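Local coordinates for N-acylhomoserine lactone dependent regulatory protein (Burkholderia cenocepacia, PDB 5L10) that acts as a LuxR-family transcription factor dependent on N-acylhomoserine lactones, and probably binds DNA through a part of the protein absent from this autoinducer-binding fragment, at the interface of chains A and B. Numbering follows the deposited sequence. Chains: chain A/B, N-acylhomoserine lactone dependent regulatory protein.

Contact 1: the interface of chains A and B. Residues chain A 13-14, 17, 163; chain B 90-91, 150.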
ATOM      1  N   PHE A  13       7.494  -7.406  -9.263  1.00 28.99           N
ATOM      2  CA  PHE A  13       7.972  -7.508  -7.891  1.00 35.29           C
ATOM      3  C   PHE A  13       9.318  -8.213  -7.804  1.00 37.69           C
ATOM      4  O   PHE A  13      10.119  -7.901  -6.918  1.00 40.46           O
ATOM      5  CB  PHE A  13       6.930  -8.210  -7.025  1.00 25.05           C
ATOM      6  CG  PHE A  13       5.871  -7.284  -6.514  1.00 35.30           C
ATOM      7  CD1 PHE A  13       5.962  -6.737  -5.243  1.00 30.09           C
ATOM      8  CD2 PHE A  13       4.806  -6.920  -7.319  1.00 24.12           C
ATOM      9  CE1 PHE A  13       4.994  -5.866  -4.778  1.00 24.57           C
ATOM     10  CE2 PHE A  13       3.841  -6.052  -6.860  1.00 23.99           C
ATOM     11  CZ  PHE A  13       3.933  -5.525  -5.588  1.00 24.01           C
ATOM     12  N   ASP A  14       9.596  -9.151  -8.709  1.00 35.17           N
ATOM     13  CA  ASP A  14      10.922  -9.752  -8.723  1.00 36.27           C
ATOM     14  C   ASP A  14      11.976  -8.734  -9.135  1.00 35.65           C
ATOM     15  O   ASP A  14      13.070  -8.700  -8.560  1.00 39.50           O
ATOM     16  CB  ASP A  14      10.943 -10.968  -9.647  1.00 51.13           C
ATOM     17  CG  ASP A  14      10.712 -12.268  -8.898  1.00 73.05           C
ATOM     18  OD1 ASP A  14      10.052 -12.240  -7.837  1.00 80.42           O
ATOM     19  OD2 ASP A  14      11.198 -13.319  -9.368  1.00 83.22           O
ATOM     20  N   GLN A  17      12.994  -6.538  -6.270  1.00 32.36           N
ATOM     21  CA  GLN A  17      13.912  -7.121  -5.299  1.00 36.58           C
ATOM     22  C   GLN A  17      15.375  -6.909  -5.668  1.00 39.40           C
ATOM     23  O   GLN A  17      16.246  -7.106  -4.814  1.00 44.81           O
ATOM     24  CB  GLN A  17      13.644  -8.622  -5.137  1.00 37.90           C
ATOM     25  CG  GLN A  17      12.228  -8.964  -4.714  1.00 42.66           C
ATOM     26  CD  GLN A  17      11.805  -8.242  -3.452  1.00 54.52           C
ATOM     27  OE1 GLN A  17      12.575  -8.125  -2.497  1.00 59.56           O
ATOM     28  NE2 GLN A  17      10.572  -7.744  -3.445  1.00 58.33           N
ATOM     29  N   TYR A 163       8.857   0.475  -2.484  1.00 20.21           N
ATOM     30  CA  TYR A 163      10.127   0.304  -3.174  1.00 24.29           C
ATOM     31  C   TYR A 163      10.647   1.562  -3.854  1.00 23.15           C
ATOM     32  O   TYR A 163      11.858   1.663  -4.068  1.00 25.85           O
ATOM     33  CB  TYR A 163      10.017  -0.811  -4.224  1.00 22.25           C
ATOM     34  CG  TYR A 163       9.747  -2.177  -3.638  1.00 26.93           C
ATOM     35  CD1 TYR A 163      10.792  -3.017  -3.278  1.00 38.95           C
ATOM     36  CD2 TYR A 163       8.448  -2.625  -3.445  1.00 26.81           C
ATOM     37  CE1 TYR A 163      10.550  -4.270  -2.744  1.00 35.82           C
ATOM     38  CE2 TYR A 163       8.196  -3.876  -2.911  1.00 25.13           C
ATOM     39  CZ  TYR A 163       9.250  -4.693  -2.563  1.00 34.39           C
ATOM     40  OH  TYR A 163       9.004  -5.937  -2.030  1.00 38.27           O
TER
ATOM     41  N   ARG B  90       9.038  -1.878   3.449  0.54 25.12           N
ATOM     42  CA  ARG B  90       8.893  -3.169   2.791  0.54 24.28           C
ATOM     43  C   ARG B  90       8.296  -4.200   3.741  0.54 25.28           C
ATOM     44  O   ARG B  90       8.383  -4.063   4.965  0.54 25.65           O
ATOM     45  CB  ARG B  90      10.249  -3.650   2.275  0.54 26.27           C
ATOM     46  CG  ARG B  90      10.522  -3.270   0.824  0.54 28.33           C
ATOM     47  CD  ARG B  90      12.003  -3.367   0.475  0.54 32.06           C
ATOM     48  NE  ARG B  90      12.820  -2.479   1.296  0.54 31.82           N
ATOM     49  CZ  ARG B  90      12.947  -1.172   1.090  0.54 31.39           C
ATOM     50  NH1 ARG B  90      12.302  -0.588   0.089  0.54 25.64           N
ATOM     51  NH2 ARG B  90      13.714  -0.444   1.891  0.54 34.69           N
ATOM     52  N   PRO B  91       7.667  -5.247   3.206  1.00 27.81           N
ATOM     53  CA  PRO B  91       7.117  -6.295   4.077  1.00 26.36           C
ATOM     54  C   PRO B  91       8.201  -7.052   4.833  1.00 29.73           C
ATOM     55  O   PRO B  91       9.371  -7.085   4.443  1.00 35.41           O
ATOM     56  CB  PRO B  91       6.381  -7.221   3.100  1.00 25.16           C
ATOM     57  CG  PRO B  91       6.112  -6.372   1.898  1.00 27.67           C
ATOM     58  CD  PRO B  91       7.275  -5.437   1.800  1.00 24.57           C
ATOM     59  N   ARG B 150       4.097 -12.190  -3.354  1.00 26.98           N
ATOM     60  CA  ARG B 150       4.339 -10.763  -3.162  1.00 27.70           C
ATOM     61  C   ARG B 150       3.203  -9.924  -3.727  1.00 31.85           C
ATOM     62  O   ARG B 150       2.582  -9.131  -3.009  1.00 36.85           O
ATOM     63  CB  ARG B 150       5.665 -10.358  -3.802  1.00 29.85           C
ATOM     64  CG  ARG B 150       6.881 -10.788  -3.020  1.00 31.88           C
ATOM     65  CD  ARG B 150       8.077  -9.921  -3.356  1.00 36.63           C
ATOM     66  NE  ARG B 150       9.270 -10.384  -2.661  1.00 47.03           N
ATOM     67  CZ  ARG B 150      10.102 -11.299  -3.147  1.00 56.61           C
ATOM     68  NH1 ARG B 150       9.869 -11.841  -4.335  1.00 59.11           N
ATOM     69  NH2 ARG B 150      11.168 -11.667  -2.448  1.00 57.94           N
TER
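A:Tyr163 turns one face of its ring toward B:Arg90, whose aliphatic chain crosses it obliquely near the rim. CE1 of the ring lies 3.6 Å from B:Arg90 CD, and B:Arg90 CG sits above the plane on the same face. The arginine chain bends at chi3 (-60°). Its methylenes CG and CD make the contact with the ring, while the guanidinium plane stands at 52° to it. B:Pro91 follows at the border, its CD 4.2 Å from the phenol oxygen OH of A:Tyr163.

The second apolar patch is A:Phe13 against the root of B:Arg150: the two side chains run antiparallel past one another, ring CD1 reaching CB at 3.9 Å. From there B:Arg150 runs straight from CG out to NE and meets A:Gln17 tip to tip. Amide and guanidinium are stacked, their planes 14° apart, with A:Gln17 CD 3.5 Å from B:Arg150 CZ. A:Gln17 NE2 comes near B:Arg150 NE too, but neither N-H is used between them; NE2 donates instead to A:Tyr163 OH at 2.8 Å, nearly in the amide plane. This bond within chain A should fix the rotation of the amide and keep it flat against the guanidinium.

At the polar rim, B:Arg150 NH1 makes a long salt bridge of 3.5 Å to the carboxylate OD1 of A:Asp14, a poorly ordered residue whose hold is therefore doubtful.

In the fold, helix 3-16 of chain A and the loop residue A:Gln17 just after it face the start of helix 143-169 of chain B, while A:Tyr163, late in its own copy of that helix, faces the B:Arg90-B:Pro91 loop.

Contact 2: the interface of chains A and B. Residues chain A 124-125; chain B 46, 86-87, 123.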
ATOM      1  N   ASP A 124       4.631   7.900   4.756  1.00 26.28           N
ATOM      2  CA  ASP A 124       5.763   7.195   5.336  1.00 33.74           C
ATOM      3  C   ASP A 124       5.948   7.622   6.791  1.00 39.76           C
ATOM      4  O   ASP A 124       5.240   8.496   7.304  1.00 37.15           O
ATOM      5  CB  ASP A 124       7.030   7.435   4.508  1.00 39.51           C
ATOM      6  CG  ASP A 124       7.500   8.882   4.546  1.00 48.80           C
ATOM      7  OD1 ASP A 124       6.752   9.753   5.039  1.00 53.65           O
ATOM      8  OD2 ASP A 124       8.623   9.150   4.065  1.00 50.80           O
ATOM      9  N   ARG A 125       6.928   6.993   7.450  1.00 43.51           N
ATOM     10  CA  ARG A 125       7.168   7.244   8.868  1.00 45.45           C
ATOM     11  C   ARG A 125       7.389   8.724   9.160  1.00 44.25           C
ATOM     12  O   ARG A 125       6.972   9.216  10.215  1.00 47.81           O
ATOM     13  CB  ARG A 125       8.366   6.420   9.343  1.00 51.74           C
ATOM     14  CG  ARG A 125       8.729   6.608  10.810  1.00 59.94           C
ATOM     15  CD  ARG A 125       9.758   5.577  11.250  1.00 68.34           C
ATOM     16  NE  ARG A 125      10.010   5.611  12.691  1.00 78.10           N
ATOM     17  CZ  ARG A 125       9.193   5.104  13.613  1.00 84.07           C
ATOM     18  NH1 ARG A 125       8.048   4.534  13.256  1.00 81.90           N
ATOM     19  NH2 ARG A 125       9.517   5.175  14.897  1.00 89.73           N
TER
ATOM     20  N   ARG B  46      -1.686   1.037  15.643  1.00 24.17           N
ATOM     21  CA  ARG B  46      -0.937   1.598  16.759  1.00 28.83           C
ATOM     22  C   ARG B  46      -0.997   3.120  16.707  1.00 29.37           C
ATOM     23  O   ARG B  46      -0.726   3.720  15.663  1.00 37.30           O
ATOM     24  CB  ARG B  46       0.517   1.125  16.731  1.00 27.76           C
ATOM     25  CG  ARG B  46       1.213   1.211  18.083  1.00 50.09           C
ATOM     26  CD  ARG B  46       2.717   1.079  17.945  1.00 54.94           C
ATOM     27  NE  ARG B  46       3.261   2.135  17.097  1.00 63.61           N
ATOM     28  CZ  ARG B  46       4.551   2.285  16.814  1.00 67.64           C
ATOM     29  NH1 ARG B  46       4.945   3.279  16.027  1.00 65.74           N
ATOM     30  NH2 ARG B  46       5.448   1.444  17.313  1.00 71.07           N
ATOM     31  N   ALA B  86       7.782  -0.611  11.161  1.00 27.77           N
ATOM     32  CA  ALA B  86       7.690   0.827  11.354  1.00 26.52           C
ATOM     33  C   ALA B  86       8.921   1.562  10.847  1.00 32.66           C
ATOM     34  O   ALA B  86       8.797   2.681  10.337  1.00 40.63           O
ATOM     35  CB  ALA B  86       7.465   1.147  12.835  1.00 24.30           C
ATOM     36  N   SER B  87      10.100   0.955  10.965  1.00 34.16           N
ATOM     37  CA  SER B  87      11.349   1.562  10.518  1.00 40.85           C
ATOM     38  C   SER B  87      11.612   1.370   9.027  1.00 44.78           C
ATOM     39  O   SER B  87      12.641   1.842   8.533  1.00 47.54           O
ATOM     40  CB  SER B  87      12.513   0.971  11.309  1.00 44.47           C
ATOM     41  OG  SER B  87      12.556  -0.433  11.125  1.00 46.22           O
ATOM     42  N   TYR B 123       1.241   3.861   7.123  1.00 19.84           N
ATOM     43  CA  TYR B 123       0.883   5.041   7.896  1.00 28.73           C
ATOM     44  C   TYR B 123      -0.267   5.790   7.233  1.00 29.70           C
ATOM     45  O   TYR B 123      -0.514   5.659   6.031  1.00 38.62           O
ATOM     46  CB  TYR B 123       2.085   5.980   8.054  1.00 29.24           C
ATOM     47  CG  TYR B 123       3.231   5.413   8.865  1.00 22.93           C
ATOM     48  CD1 TYR B 123       3.351   5.693  10.218  1.00 23.82           C
ATOM     49  CD2 TYR B 123       4.200   4.614   8.273  1.00 21.94           C
ATOM     50  CE1 TYR B 123       4.396   5.188  10.963  1.00 34.86           C
ATOM     51  CE2 TYR B 123       5.252   4.102   9.010  1.00 35.53           C
ATOM     52  CZ  TYR B 123       5.345   4.392  10.357  1.00 35.03           C
ATOM     53  OH  TYR B 123       6.388   3.889  11.103  1.00 32.72           O
TER
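The chain A backbone, extended at A:Asp124 and turning helical at A:Arg125, passes over one face of the ring of B:Tyr123. These are autoinducer-binding domains of the LuxR family, and the loop after strand 116-123 of one copy here meets the last residue of the same strand in the other.

A:Arg125 CA makes a CH-pi contact, 3.8 Å from the centroid of the B:Tyr123 ring and displaced toward the rim. Further back along the ring, the carbonyl carbon of A:Asp124 comes to 3.8 Å from CD2 of B:Tyr123, so main chain, and not the carboxylate, does the covering.

From CA the arginine heads along the ring toward its hydroxyl: CG is anti to the backbone N (chi1 179°), and the chain stays straight as far as NE, passing the phenol oxygen and the carbonyl of B:Ala86. A twist at the last torsion (chi4 77°) then carries NH1 back to the phenol oxygen. NH1 of A:Arg125 donates to B:Tyr123 OH at 2.8 Å, with 142° at the hydrogen and the oxygen in the guanidinium plane at its edge.

The same hydroxyl, B:Tyr123 OH, donates to the carbonyl oxygen O of B:Ala86, also at 2.8 Å. That oxygen lies at the edge of the tyrosine ring, in its plane, while the hydroxyl is tilted somewhat from the carbonyl plane. The phenol oxygen thus accepts from A:Arg125 across the interface and donates to B:Ala86 within its own chain, two roles consistent with each other.

The methyl CB of B:Ala86 packs against NH1 of A:Arg125 at 3.5 Å. B:Arg46, reaching in from strand 40-46, brings its NH1 to 4.3 Å from NH1 of A:Arg125; this like-charged neighbour may make the spot electrostatically less comfortable.

The C-alpha centres of contact 1 and contact 2 lie about 17 Å apart on one two-fold symmetric interface, and each has a twin with the chains exchanged. They share no residue, yet on chain B they use neighbouring pieces: helix 80-86 and the residue after it serve contact 2, and the loop that follows serves contact 1. Contact 1 is built mostly on terminal helices, contact 2 on the end of a sheet strand and its loop. Together with their twins they tie the subunits at two levels, which would restrain rocking of one domain against the other, if this pair is the biological dimer.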